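Local coordinates for protein leukotriene A-4 hydrolase (PDB 2XQ0) that removes amino-terminal residues, preferring di- and tripeptides, as a zinc aminopeptidase of the M1 family with low epoxide hydrolase activity in vitro, at residues A[9-12]-A[13-16]; A[79-83]-A[84-88]; A[313-316]-A[317-321]. All coordinates share one frame; numbering follows the deposited sequence.

Three local contacts sample the enzyme from its rim to its catalytic centre. Contact 3 (313-316 with 317-321) lies nearest the catalytic centre: its Phe320 lines the bestatin pocket, with its side chain about 4 Å from the inhibitor and about 6 Å from the zinc ion. Contact 1 (9-12 with 13-16), at the surface, has its centre about 13 Å from that of contact 3 and touches it directly, since Glu16 OE2 lies 2.6 Å from His319 NE2, a probable hydrogen bond, and Pro15 packs on Cys315. Contact 2 (79-83 with 84-88) stands apart in the N-terminal beta domain, its nearest atoms about 23 Å from contact 3 and about 24 Å from contact 1.

Contact 1 (A[9-12]-A[13-16]); sequences RRPS and RSPE
Pro11 lays the CB-CG side of its ring against the chain that follows it, with CG 3.5 Å from Arg13 O. The same CG meets the aliphatic root of Glu16, whose CB stands 4.1 Å away, and the two side chains cross at about a right angle. With CG anti to the backbone N (chi1 180°) and an extended chain beyond, Glu16 carries its carboxylate on to His319, where OE2 is hydrogen-bonded to NE2. Arg10 bends at chi3 (-70°), bringing NH1 obliquely to within 4.0 Å of Ser14 OG, too far for a bond. Each has a stronger partner: Arg10 forms a salt bridge with Asp433, while Ser14 OG is hydrogen-bonded to Asp427, whose OD2 also receives Glu16 N. These polar groups thus find their bonds outside the two segments, and Phe429 of helix 428-438 packs on both Arg10 and Pro11. Between Ser14 and Pro15 the peptide is cis, which turns the chain sharply just ahead of Glu16. This is an irregular, proline-rich connection leading from helix 4-9 towards strand 28-40, pinned across the surface of the peptidase M1 domain.

Contact 2 (A[79-83]-A[84-88]); sequences VHIDG and SKADF
Val79 presses its CG2 methyl over one face of the Phe88 ring, 3.7 Å from the ring centroid and 23° off the normal, a CH-pi contact displaced toward the rim. Val79 CG2 is anti to the carbonyl carbon, while its other methyl, CG1, is anti to the backbone N (chi1 -179°) and approaches Ala86 CB. That CB also meets Ile81 CD1 at 3.9 Å, making a small apolar cluster that Ile103 of strand 101-104 and Leu114 of strand 111-120 extend into the sheet.

Outward from this centre lies the backbone ladder. Val79 O accepts a nearly straight bond from Ala86 N (2.8 Å). Ile81 and Ser84 form the antiparallel hydrogen-bonded pair next to the turn and exchange two backbone bonds, Ile81 N to Ser84 O and Ser84 N to Ile81 O. Residues 81-84 form a type I' turn, so that strands 74-81 and 84-90 make a tight two-residue hairpin. Its corners are Asp82 and Gly83, both at positive phi, and Asp82 OD1 is held by Thr113 N of the adjoining strand.

His80 and Lys85, the non-hydrogen-bonded pair, occupy one face of the hairpin. Lys85 CD lies over one face of the His80 ring in a CH-pi contact, 3.9 Å from the centroid. Bends at chi2 (74°) and chi4 then return the chain toward the neighbouring strand, where NZ gives Val79 O a weak bond of 3.3 Å, so that this oxygen is shared with Ala86 N.

The chemistry suggests a hairpin held by backbone bonds and an apolar side, to which the lysine probably adds more by its CD methylene than by its ammonium group.

Contact 3 (A[313-316]-A[317-321]); sequences TNCS and WNHFW
Asn314 and Phe320 lie side by side and point the same way, the amide and ring planes turned 35° from each other. The amide nitrogen comes up at the ring edge, near its plane, with Asn314 ND2 3.3 Å from Phe320 CD1. Against the indole of Trp317 the same amide is set far more steeply, at 74°, and meets the six-membered ring at CZ3. The amide takes up this place because CG lies between the backbone N and the carbonyl carbon (chi1 45°). Separately, Asn314 CB rests 3.3 Å from His319 O.

The segment connects strand 312-314 to helix 321-339 in the M1 peptidase domain. That helix supplies the zinc ligand Glu324, which follows the HExxH helix bearing His301 and His305. Phe320, just ahead of it, lines the bestatin pocket beside Glu147 and Glu324.

Ser316 makes an ST turn, its OG accepting a bond from Asn318 N (3.1 Å). Its carbonyl oxygen takes His319 N at 3.2 Å. The hydroxyl oxygen also lies at the edge of the imidazole, 3.5 Å from His319 CD2, while Cys315 SG approaches that ring obliquely. Replacing Ser316 with an alanine removes the hydroxyl, which would probably leave Asn318 N without this acceptor and open a gap beside His319 CD2. The buried imidazole of His319 is gripped at both nitrogens, ND1 by Thr428 and NE2 by Glu16.

Contact 1 (A[9-12]-A[13-16])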
# COMPACT_ATOMS: atom_id res chain seq x y z
N ARG A 9 24.11 11.64 12.84
CA ARG A 9 23.73 10.87 11.66
C ARG A 9 23.19 11.75 10.54
O ARG A 9 23.15 11.35 9.38
CB ARG A 9 22.67 9.82 12.02
CG ARG A 9 23.17 8.75 12.95
CD ARG A 9 22.43 7.45 12.71
NE ARG A 9 22.59 6.54 13.84
CZ ARG A 9 22.81 5.24 13.72
NH1 ARG A 9 22.92 4.69 12.51
NH2 ARG A 9 22.93 4.49 14.81
N ARG A 10 22.80 12.96 10.90
CA ARG A 10 22.16 13.86 9.97
C ARG A 10 23.13 14.36 8.92
O ARG A 10 24.28 14.65 9.22
CB ARG A 10 21.59 15.04 10.75
CG ARG A 10 21.17 16.17 9.87
CD ARG A 10 21.33 17.47 10.60
NE ARG A 10 20.36 17.61 11.67
CZ ARG A 10 19.11 17.99 11.48
NH1 ARG A 10 18.66 18.25 10.26
NH2 ARG A 10 18.29 18.11 12.51
N PRO A 11 22.68 14.46 7.67
CA PRO A 11 23.57 15.01 6.64
C PRO A 11 23.74 16.52 6.81
O PRO A 11 22.94 17.17 7.49
CB PRO A 11 22.81 14.72 5.34
CG PRO A 11 21.39 14.62 5.75
CD PRO A 11 21.39 14.02 7.11
N SER A 12 24.78 17.08 6.20
CA SER A 12 25.09 18.49 6.35
C SER A 12 23.97 19.33 5.73
O SER A 12 23.77 20.50 6.08
CB SER A 12 26.41 18.81 5.66
OG SER A 12 26.39 18.35 4.32
N ARG A 13 23.24 18.73 4.80
CA ARG A 13 22.12 19.39 4.15
C ARG A 13 20.91 18.47 3.98
O ARG A 13 21.03 17.31 3.59
CB ARG A 13 22.57 19.96 2.80
CG ARG A 13 21.52 20.73 2.08
CD ARG A 13 22.11 21.43 0.87
NE ARG A 13 22.76 22.67 1.26
CZ ARG A 13 23.13 23.61 0.40
NH1 ARG A 13 22.91 23.44 -0.90
NH2 ARG A 13 23.70 24.72 0.83
N SER A 14 19.73 19.01 4.29
CA SER A 14 18.47 18.26 4.19
C SER A 14 17.62 18.88 3.08
O SER A 14 17.77 20.05 2.78
CB SER A 14 17.73 18.31 5.53
OG SER A 14 18.18 17.31 6.43
N PRO A 15 16.74 18.08 2.44
CA PRO A 15 16.47 16.65 2.63
C PRO A 15 17.61 15.78 2.16
O PRO A 15 18.30 16.10 1.19
CB PRO A 15 15.25 16.40 1.72
CG PRO A 15 14.67 17.73 1.45
CD PRO A 15 15.82 18.67 1.45
N GLU A 16 17.79 14.65 2.84
CA GLU A 16 18.84 13.70 2.55
C GLU A 16 18.74 13.21 1.12
O GLU A 16 17.64 12.96 0.60
CB GLU A 16 18.70 12.52 3.50
CG GLU A 16 19.74 11.44 3.31
CD GLU A 16 19.58 10.33 4.32
OE1 GLU A 16 20.34 10.31 5.31
OE2 GLU A 16 18.69 9.48 4.14

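Contact 2 (A[79-83]-A[84-88])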
# COMPACT_ATOMS: atom_id res chain seq x y z
N VAL A 79 14.21 13.65 -28.50
CA VAL A 79 14.24 14.65 -27.44
C VAL A 79 14.42 16.05 -28.03
O VAL A 79 15.31 16.27 -28.87
CB VAL A 79 15.41 14.42 -26.49
CG1 VAL A 79 15.39 15.48 -25.39
CG2 VAL A 79 15.38 13.01 -25.89
N HIS A 80 13.60 16.99 -27.57
CA HIS A 80 13.71 18.39 -27.98
C HIS A 80 13.80 19.29 -26.75
O HIS A 80 13.13 19.05 -25.74
CB HIS A 80 12.47 18.81 -28.77
CG HIS A 80 12.39 18.22 -30.14
ND1 HIS A 80 11.83 16.99 -30.39
CD2 HIS A 80 12.77 18.71 -31.35
CE1 HIS A 80 11.87 16.74 -31.69
NE2 HIS A 80 12.44 17.77 -32.29
N ILE A 81 14.65 20.30 -26.83
CA ILE A 81 14.68 21.38 -25.85
C ILE A 81 14.38 22.71 -26.56
O ILE A 81 15.02 23.04 -27.55
CB ILE A 81 16.02 21.45 -25.12
CG1 ILE A 81 16.19 20.22 -24.21
CG2 ILE A 81 16.12 22.73 -24.31
CD1 ILE A 81 17.60 20.00 -23.69
N ASP A 82 13.39 23.44 -26.06
CA ASP A 82 12.99 24.69 -26.69
C ASP A 82 12.76 24.53 -28.20
O ASP A 82 13.26 25.32 -28.99
CB ASP A 82 14.04 25.76 -26.42
CG ASP A 82 14.09 26.16 -24.97
OD1 ASP A 82 13.13 25.82 -24.23
OD2 ASP A 82 15.07 26.81 -24.55
N GLY A 83 12.00 23.51 -28.57
CA GLY A 83 11.65 23.28 -29.96
C GLY A 83 12.74 22.68 -30.82
O GLY A 83 12.48 22.28 -31.96
N SER A 84 13.96 22.60 -30.30
CA SER A 84 15.08 22.10 -31.10
C SER A 84 15.55 20.72 -30.66
O SER A 84 15.55 20.41 -29.49
CB SER A 84 16.26 23.08 -31.07
OG SER A 84 15.99 24.25 -31.82
N LYS A 85 15.96 19.91 -31.63
CA LYS A 85 16.44 18.56 -31.36
C LYS A 85 17.66 18.61 -30.45
O LYS A 85 18.59 19.39 -30.66
CB LYS A 85 16.77 17.84 -32.68
CG LYS A 85 16.76 16.30 -32.61
CD LYS A 85 15.33 15.74 -32.54
CE LYS A 85 15.31 14.23 -32.29
NZ LYS A 85 16.00 13.84 -31.01
N ALA A 86 17.67 17.76 -29.42
CA ALA A 86 18.76 17.77 -28.46
C ALA A 86 19.47 16.42 -28.44
O ALA A 86 18.83 15.37 -28.48
CB ALA A 86 18.24 18.12 -27.07
N ASP A 87 20.79 16.45 -28.39
CA ASP A 87 21.56 15.22 -28.33
C ASP A 87 21.24 14.47 -27.04
O ASP A 87 21.11 15.08 -25.98
CB ASP A 87 23.06 15.52 -28.39
CG ASP A 87 23.51 15.93 -29.80
OD1 ASP A 87 22.76 15.68 -30.77
OD2 ASP A 87 24.63 16.49 -29.93
N PHE A 88 21.12 13.14 -27.14
CA PHE A 88 20.84 12.33 -25.96
C PHE A 88 21.39 10.92 -26.15
O PHE A 88 21.59 10.48 -27.28
CB PHE A 88 19.33 12.28 -25.66
CG PHE A 88 18.52 11.48 -26.64
CD1 PHE A 88 18.22 10.14 -26.38
CD2 PHE A 88 18.05 12.05 -27.81
CE1 PHE A 88 17.48 9.39 -27.29
CE2 PHE A 88 17.30 11.31 -28.72
CZ PHE A 88 17.02 9.97 -28.46

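Contact 3 (A[313-316]-A[317-321])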
# COMPACT_ATOMS: atom_id res chain seq x y z
N THR A 313 5.66 14.48 1.81
CA THR A 313 6.21 13.26 1.23
C THR A 313 7.60 12.92 1.76
O THR A 313 8.40 13.80 2.02
CB THR A 313 6.30 13.43 -0.30
OG1 THR A 313 5.05 13.90 -0.79
CG2 THR A 313 6.66 12.09 -0.99
N ASN A 314 7.90 11.63 1.90
CA ASN A 314 9.24 11.24 2.26
C ASN A 314 10.22 11.60 1.14
O ASN A 314 9.92 11.42 -0.05
CB ASN A 314 9.34 9.74 2.59
CG ASN A 314 8.61 8.85 1.57
OD1 ASN A 314 8.40 9.24 0.43
ND2 ASN A 314 8.23 7.66 1.99
N CYS A 315 11.38 12.11 1.51
CA CYS A 315 12.33 12.57 0.51
C CYS A 315 13.02 11.43 -0.22
O CYS A 315 13.49 11.60 -1.34
CB CYS A 315 13.37 13.48 1.16
SG CYS A 315 14.45 12.61 2.28
N SER A 316 13.09 10.27 0.43
CA SER A 316 13.72 9.09 -0.17
C SER A 316 13.12 7.86 0.46
O SER A 316 12.37 7.94 1.42
CB SER A 316 15.23 9.10 0.07
OG SER A 316 15.56 8.56 1.34
N TRP A 317 13.49 6.69 -0.06
CA TRP A 317 12.93 5.45 0.44
C TRP A 317 13.61 4.97 1.74
O TRP A 317 13.17 4.01 2.35
CB TRP A 317 12.90 4.38 -0.66
CG TRP A 317 12.18 4.94 -1.88
CD1 TRP A 317 12.74 5.29 -3.07
CD2 TRP A 317 10.79 5.29 -1.97
NE1 TRP A 317 11.77 5.81 -3.92
CE2 TRP A 317 10.57 5.83 -3.26
CE3 TRP A 317 9.70 5.19 -1.09
CZ2 TRP A 317 9.31 6.25 -3.69
CZ3 TRP A 317 8.45 5.62 -1.52
CH2 TRP A 317 8.26 6.13 -2.80
N ASN A 318 14.65 5.69 2.17
CA ASN A 318 15.22 5.48 3.50
C ASN A 318 14.32 5.95 4.62
O ASN A 318 14.47 5.52 5.75
CB ASN A 318 16.54 6.24 3.66
CG ASN A 318 17.70 5.57 2.97
OD1 ASN A 318 17.58 4.46 2.46
ND2 ASN A 318 18.85 6.23 3.02
N HIS A 319 13.41 6.87 4.30
CA HIS A 319 12.56 7.51 5.31
C HIS A 319 11.08 7.23 5.03
O HIS A 319 10.19 8.04 5.31
CB HIS A 319 12.83 9.02 5.35
CG HIS A 319 14.27 9.34 5.57
ND1 HIS A 319 14.83 9.41 6.83
CD2 HIS A 319 15.29 9.53 4.69
CE1 HIS A 319 16.12 9.66 6.72
NE2 HIS A 319 16.42 9.73 5.43
N PHE A 320 10.84 6.05 4.46
CA PHE A 320 9.51 5.59 4.07
C PHE A 320 8.55 5.57 5.26
O PHE A 320 7.34 5.70 5.09
CB PHE A 320 9.64 4.19 3.47
CG PHE A 320 8.37 3.65 2.87
CD1 PHE A 320 7.62 4.42 1.99
CD2 PHE A 320 7.97 2.34 3.13
CE1 PHE A 320 6.45 3.91 1.42
CE2 PHE A 320 6.81 1.82 2.56
CZ PHE A 320 6.05 2.62 1.70
N TRP A 321 9.08 5.40 6.48
CA TRP A 321 8.23 5.40 7.67
C TRP A 321 7.41 6.69 7.83
O TRP A 321 6.30 6.67 8.38
CB TRP A 321 9.04 5.10 8.94
CG TRP A 321 9.68 6.30 9.58
CD1 TRP A 321 10.92 6.81 9.30
CD2 TRP A 321 9.13 7.12 10.61
NE1 TRP A 321 11.16 7.91 10.10
CE2 TRP A 321 10.08 8.13 10.90
CE3 TRP A 321 7.91 7.11 11.31
CZ2 TRP A 321 9.85 9.11 11.88
CZ3 TRP A 321 7.69 8.09 12.27
CH2 TRP A 321 8.66 9.08 12.55